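Local structure of endo-beta-1,4-xylanase Xyn10C (Pseudomonas cellulosa, 1GNY) at residues 93-97 with 98-102; 112-116 with 117-121. The protein is an endo-acting xylanase whose N-terminal family 15 carbohydrate-binding module, the part described here, binds xylan, including decorated xylans, and xylooligosaccharides. All blocks are in the same frame, centred on the assembly; numbering follows the deposited sequence.

Contact 1 (93-97 with 98-102). With NA (sodium ion), chain C.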
loop_
_atom_site.group_PDB
_atom_site.type_symbol
_atom_site.label_atom_id
_atom_site.label_comp_id
_atom_site.label_asym_id
_atom_site.label_seq_id
_atom_site.Cartn_x
_atom_site.Cartn_y
_atom_site.Cartn_z
ATOM N N CYS A 93 1.240 8.534 -5.800
ATOM C CA CYS A 93 0.748 7.360 -6.514
ATOM C C CYS A 93 -0.762 7.289 -6.376
ATOM O O CYS A 93 -1.296 7.571 -5.311
ATOM C CB CYS A 93 1.388 6.092 -5.967
ATOM S SG CYS A 93 3.185 6.052 -6.186
ATOM N N LEU A 94 -1.440 6.956 -7.466
ATOM C CA LEU A 94 -2.897 6.790 -7.437
ATOM C C LEU A 94 -3.372 5.942 -8.587
ATOM O O LEU A 94 -2.856 6.055 -9.704
ATOM C CB LEU A 94 -3.613 8.140 -7.496
ATOM C CG LEU A 94 -5.117 8.090 -7.223
ATOM C CD1 LEU A 94 -5.367 7.750 -5.765
ATOM C CD2 LEU A 94 -5.735 9.411 -7.588
ATOM N N ALA A 95 -4.336 5.082 -8.287
ATOM C CA ALA A 95 -5.042 4.265 -9.262
ATOM C C ALA A 95 -6.479 4.730 -9.192
ATOM O O ALA A 95 -7.192 4.508 -8.212
ATOM C CB ALA A 95 -4.942 2.792 -8.926
ATOM N N GLY A 96 -6.960 5.374 -10.243
ATOM C CA GLY A 96 -8.313 5.827 -10.172
ATOM C C GLY A 96 -9.357 4.763 -10.503
ATOM O O GLY A 96 -9.054 3.806 -11.182
ATOM N N SER A 97 -10.557 4.961 -9.991
ATOM C CA SER A 97 -11.688 4.018 -10.124
ATOM C C SER A 97 -11.900 3.535 -11.570
ATOM O O SER A 97 -12.137 2.338 -11.826
ATOM C CB SER A 97 -12.986 4.613 -9.573
ATOM O OG SER A 97 -14.049 3.642 -9.637
ATOM N N SER A 98 -11.751 4.470 -12.498
ATOM C CA SER A 98 -11.892 4.171 -13.954
ATOM C C SER A 98 -10.925 3.093 -14.481
ATOM O O SER A 98 -11.245 2.363 -15.431
ATOM C CB SER A 98 -11.775 5.456 -14.789
ATOM O OG SER A 98 -10.514 6.058 -14.645
ATOM N N GLU A 99 -9.792 2.938 -13.813
ATOM C CA GLU A 99 -8.795 1.960 -14.196
ATOM C C GLU A 99 -8.900 0.668 -13.398
ATOM O O GLU A 99 -8.129 -0.266 -13.624
ATOM C CB GLU A 99 -7.423 2.582 -14.066
ATOM C CG GLU A 99 -7.370 4.007 -14.649
ATOM C CD GLU A 99 -7.744 4.077 -16.120
ATOM O OE1 GLU A 99 -6.989 3.518 -16.948
ATOM O OE2 GLU A 99 -8.787 4.683 -16.457
ATOM N N LEU A 100 -9.811 0.612 -12.452
ATOM C CA LEU A 100 -10.036 -0.627 -11.683
ATOM C C LEU A 100 -11.202 -1.440 -12.248
ATOM O O LEU A 100 -12.078 -0.935 -12.970
ATOM C CB LEU A 100 -10.312 -0.273 -10.230
ATOM C CG LEU A 100 -9.295 0.646 -9.502
ATOM C CD1 LEU A 100 -9.854 1.052 -8.125
ATOM C CD2 LEU A 100 -7.963 -0.033 -9.393
ATOM N N THR A 101 -11.236 -2.699 -11.836
ATOM C CA THR A 101 -12.314 -3.632 -12.154
ATOM C C THR A 101 -12.431 -4.638 -11.011
ATOM O O THR A 101 -11.436 -4.948 -10.327
ATOM C CB THR A 101 -12.050 -4.404 -13.471
ATOM O OG1 THR A 101 -13.147 -5.305 -13.738
ATOM C CG2 THR A 101 -10.834 -5.292 -13.386
ATOM N N ALA A 102 -13.637 -5.132 -10.821
ATOM C CA ALA A 102 -13.857 -6.226 -9.877
ATOM C C ALA A 102 -13.792 -7.595 -10.574
ATOM O O ALA A 102 -13.885 -8.649 -9.899
ATOM C CB ALA A 102 -15.201 -6.062 -9.218
HETATM NA NA NA C . -13.155 -8.972 -7.629
HETATM O O HOH W 1 -14.726 -9.823 -6.849
HETATM O O HOH W 2 -12.423 -10.983 -9.402
#
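Gly96 and Ser97 offer their carbonyl oxygens to the amides of Glu99 and Leu100 in a local, surface contact: a single 3-10 turn over residues 97-99, in the long loop between strands 85-90 and 106-111 of the xylan-binding module. The defining i to i+3 bonds are Glu99 N to Gly96 O, 2.9 Å, and Leu100 N to Ser97 O, 3.0 Å. In the second, the amide stands well above the carbonyl plane, 63° out of it, and not on a lone pair.

The exposed Ser98 and Glu99 bond to each other: Ser98 OG donates to Glu99 OE2 at 2.9 Å, meeting the lone pair that faces away from the other carboxylate oxygen. The glutamate chain, bent at chi2 (-59°), turns its carboxylate back to the serine. Leu100, the buried residue of the contact, turns inward instead. With CG anti to the carbonyl carbon (chi1 -53°), the side chain lies over the start of the turn: CG is 3.6 Å from Gly96 O, and of the branches CD1 is 4.0 Å from Ser97 CA and CD2 4.2 Å from Ala95 CB.

Past the turn, Ala102 O binds a sodium ion at 2.4 Å, together with Val65 O and Asn64 OD1. Lys70 NZ, from helix 67-72, hydrogen-bonds to both Ser97 O and Leu100 O, so Ser97 O accepts from two donors. Leu100 packs on Leu76 of strand 75-82 and Leu106 of strand 106-111, which belong to the two antiparallel sheets of the module's beta-sandwich, and the disulfide of Cys93 with Cys110 ties the start of the segment to the latter strand.

Contact 2 (112-116 with 117-121)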
loop_
_atom_site.group_PDB
_atom_site.type_symbol
_atom_site.label_atom_id
_atom_site.label_comp_id
_atom_site.label_asym_id
_atom_site.label_seq_id
_atom_site.Cartn_x
_atom_site.Cartn_y
_atom_site.Cartn_z
ATOM N N ILE A 112 8.748 5.140 -5.689
ATOM C CA ILE A 112 9.138 6.083 -4.633
ATOM C C ILE A 112 10.210 7.015 -5.208
ATOM O O ILE A 112 11.254 6.562 -5.652
ATOM C CB ILE A 112 9.689 5.347 -3.371
ATOM C CG1 ILE A 112 8.596 4.486 -2.719
ATOM C CG2 ILE A 112 10.282 6.357 -2.387
ATOM C CD1 ILE A 112 9.104 3.494 -1.611
ATOM N N ASP A 113 9.942 8.311 -5.202
ATOM C CA ASP A 113 10.880 9.310 -5.727
ATOM C C ASP A 113 10.625 10.685 -5.067
ATOM O O ASP A 113 9.761 11.446 -5.514
ATOM C CB ASP A 113 10.733 9.404 -7.243
ATOM C CG ASP A 113 11.713 10.387 -7.890
ATOM O OD1 ASP A 113 12.689 10.834 -7.245
ATOM O OD2 ASP A 113 11.555 10.777 -9.069
ATOM N N GLU A 114 11.367 10.961 -4.001
ATOM C CA GLU A 114 11.304 12.233 -3.272
ATOM C C GLU A 114 12.554 13.070 -3.560
ATOM O O GLU A 114 13.678 12.573 -3.563
ATOM C CB GLU A 114 11.122 12.021 -1.770
ATOM C CG GLU A 114 9.747 11.445 -1.395
ATOM C CD GLU A 114 8.620 12.450 -1.603
ATOM O OE1 GLU A 114 8.534 13.432 -0.841
ATOM O OE2 GLU A 114 7.830 12.265 -2.553
ATOM N N ASP A 115 12.336 14.357 -3.805
ATOM C CA ASP A 115 13.438 15.267 -4.181
ATOM C C ASP A 115 14.523 15.399 -3.094
ATOM O O ASP A 115 15.704 15.501 -3.420
ATOM C CB ASP A 115 12.908 16.650 -4.568
ATOM C CG ASP A 115 12.134 16.653 -5.879
ATOM O OD1 ASP A 115 12.341 15.775 -6.754
ATOM O OD2 ASP A 115 11.279 17.533 -6.124
ATOM N N ASP A 116 14.127 15.323 -1.827
ATOM C CA ASP A 116 15.057 15.387 -0.671
ATOM C C ASP A 116 15.682 14.050 -0.230
ATOM O O ASP A 116 16.326 13.989 0.800
ATOM C CB ASP A 116 14.418 16.089 0.536
ATOM C CG ASP A 116 13.280 15.295 1.175
ATOM O OD1 ASP A 116 12.919 14.198 0.693
ATOM O OD2 ASP A 116 12.690 15.716 2.184
ATOM N N ASP A 117 15.430 12.989 -0.991
ATOM C CA ASP A 117 15.944 11.621 -0.690
ATOM C C ASP A 117 15.614 11.128 0.734
ATOM O O ASP A 117 16.378 10.370 1.335
ATOM C CB ASP A 117 17.463 11.508 -0.958
ATOM C CG ASP A 117 17.824 11.595 -2.446
ATOM O OD1 ASP A 117 16.951 11.467 -3.350
ATOM O OD2 ASP A 117 19.011 11.787 -2.805
ATOM N N LYS A 118 14.449 11.538 1.246
ATOM C CA LYS A 118 13.975 11.123 2.596
ATOM C C LYS A 118 13.905 9.606 2.844
ATOM O O LYS A 118 13.967 9.176 3.988
ATOM C CB LYS A 118 12.607 11.759 2.940
ATOM C CG LYS A 118 11.471 11.458 1.987
ATOM C CD LYS A 118 10.117 11.935 2.545
ATOM C CE LYS A 118 9.998 13.478 2.604
ATOM N NZ LYS A 118 10.145 14.145 1.270
ATOM N N PHE A 119 13.775 8.815 1.773
ATOM C CA PHE A 119 13.642 7.339 1.894
ATOM C C PHE A 119 14.984 6.563 1.905
ATOM O O PHE A 119 14.978 5.314 2.031
ATOM C CB PHE A 119 12.664 6.765 0.881
ATOM C CG PHE A 119 11.212 7.049 1.196
ATOM C CD1 PHE A 119 10.533 6.268 2.111
ATOM C CD2 PHE A 119 10.507 8.044 0.525
ATOM C CE1 PHE A 119 9.211 6.506 2.411
ATOM C CE2 PHE A 119 9.176 8.291 0.832
ATOM C CZ PHE A 119 8.519 7.529 1.754
ATOM N N ASN A 120 16.105 7.293 1.772
ATOM C CA ASN A 120 17.460 6.729 1.981
ATOM C C ASN A 120 17.928 7.217 3.353
ATOM O O ASN A 120 18.321 8.361 3.479
ATOM C CB ASN A 120 18.437 7.128 0.864
ATOM C CG ASN A 120 18.103 6.456 -0.464
ATOM O OD1 ASN A 120 17.151 5.652 -0.557
ATOM N ND2 ASN A 120 18.863 6.798 -1.515
ATOM N N GLN A 121 17.823 6.347 4.364
ATOM C CA GLN A 121 17.921 6.727 5.785
ATOM C C GLN A 121 18.045 5.529 6.694
ATOM O O GLN A 121 17.694 4.410 6.305
ATOM C CB GLN A 121 16.701 7.574 6.210
ATOM C CG GLN A 121 15.328 6.898 6.043
ATOM C CD GLN A 121 14.887 6.108 7.250
ATOM O OE1 GLN A 121 14.926 6.598 8.384
ATOM N NE2 GLN A 121 14.448 4.861 7.011
#
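Lys118 NZ is held between the carboxylates of Glu114 and Asp116, a three-residue salt-bridge network. It lies 2.7 Å from Glu114 OE1, on the lone pair turned away from OE2, and 2.8 Å from Asp116 OD1, with a weak bond to Asp116 OD2 at 3.1 Å. The lysine chain curls at chi3 (69°) and chi4 (59°), which brings the ammonium back over the turn. Asp116 OD1 also takes the Lys118 backbone N, 3.1 Å away, from the opposite face of the carboxylate.

Two successive type I beta turns, Glu114 to Asp117 and Asp117 to Asn120, share Asp117 and fold the chain here; the first is closed by Asp117 N to Glu114 O at 3.1 Å. A methionine in place of Lys118 would probably cost both carboxylates their shared cation and leave Glu114 less shielded from Glu90.

Beneath the charges Phe119 is buried, its edge met in plane by Glu114 CG, 3.9 Å from CE2, while Ile112 CG2 presses on CD2 at 3.4 Å. Farther out, the Glu55 carboxylate accepts from the backbone N of both Glu114 and Phe119, and strand 120-121 pairs with 52-53. The Phe119 side chain lies about 6 Å from that of the carbohydrate-binding Gln81.

Overall arrangement
One strand, 106-111, separates two local turns held by different chemistry. Contact 1 comes before it and contact 2 after it; their centres lie 26 Å apart, and although their nearest atoms are about 6 Å apart they do not touch. Contact 1 is a surface contact built chiefly from backbone bonds, with one leucine turned into the sandwich and a metal and a disulfide fixing its flanks. Contact 2, partly buried, places a network of charged side chains above an aromatic and an aliphatic residue. Contact 2 comes within about 7 Å of a bound xylose at the Glu114 side chain, while contact 1 runs from beside the pocket residue Asp92 to the sodium ion.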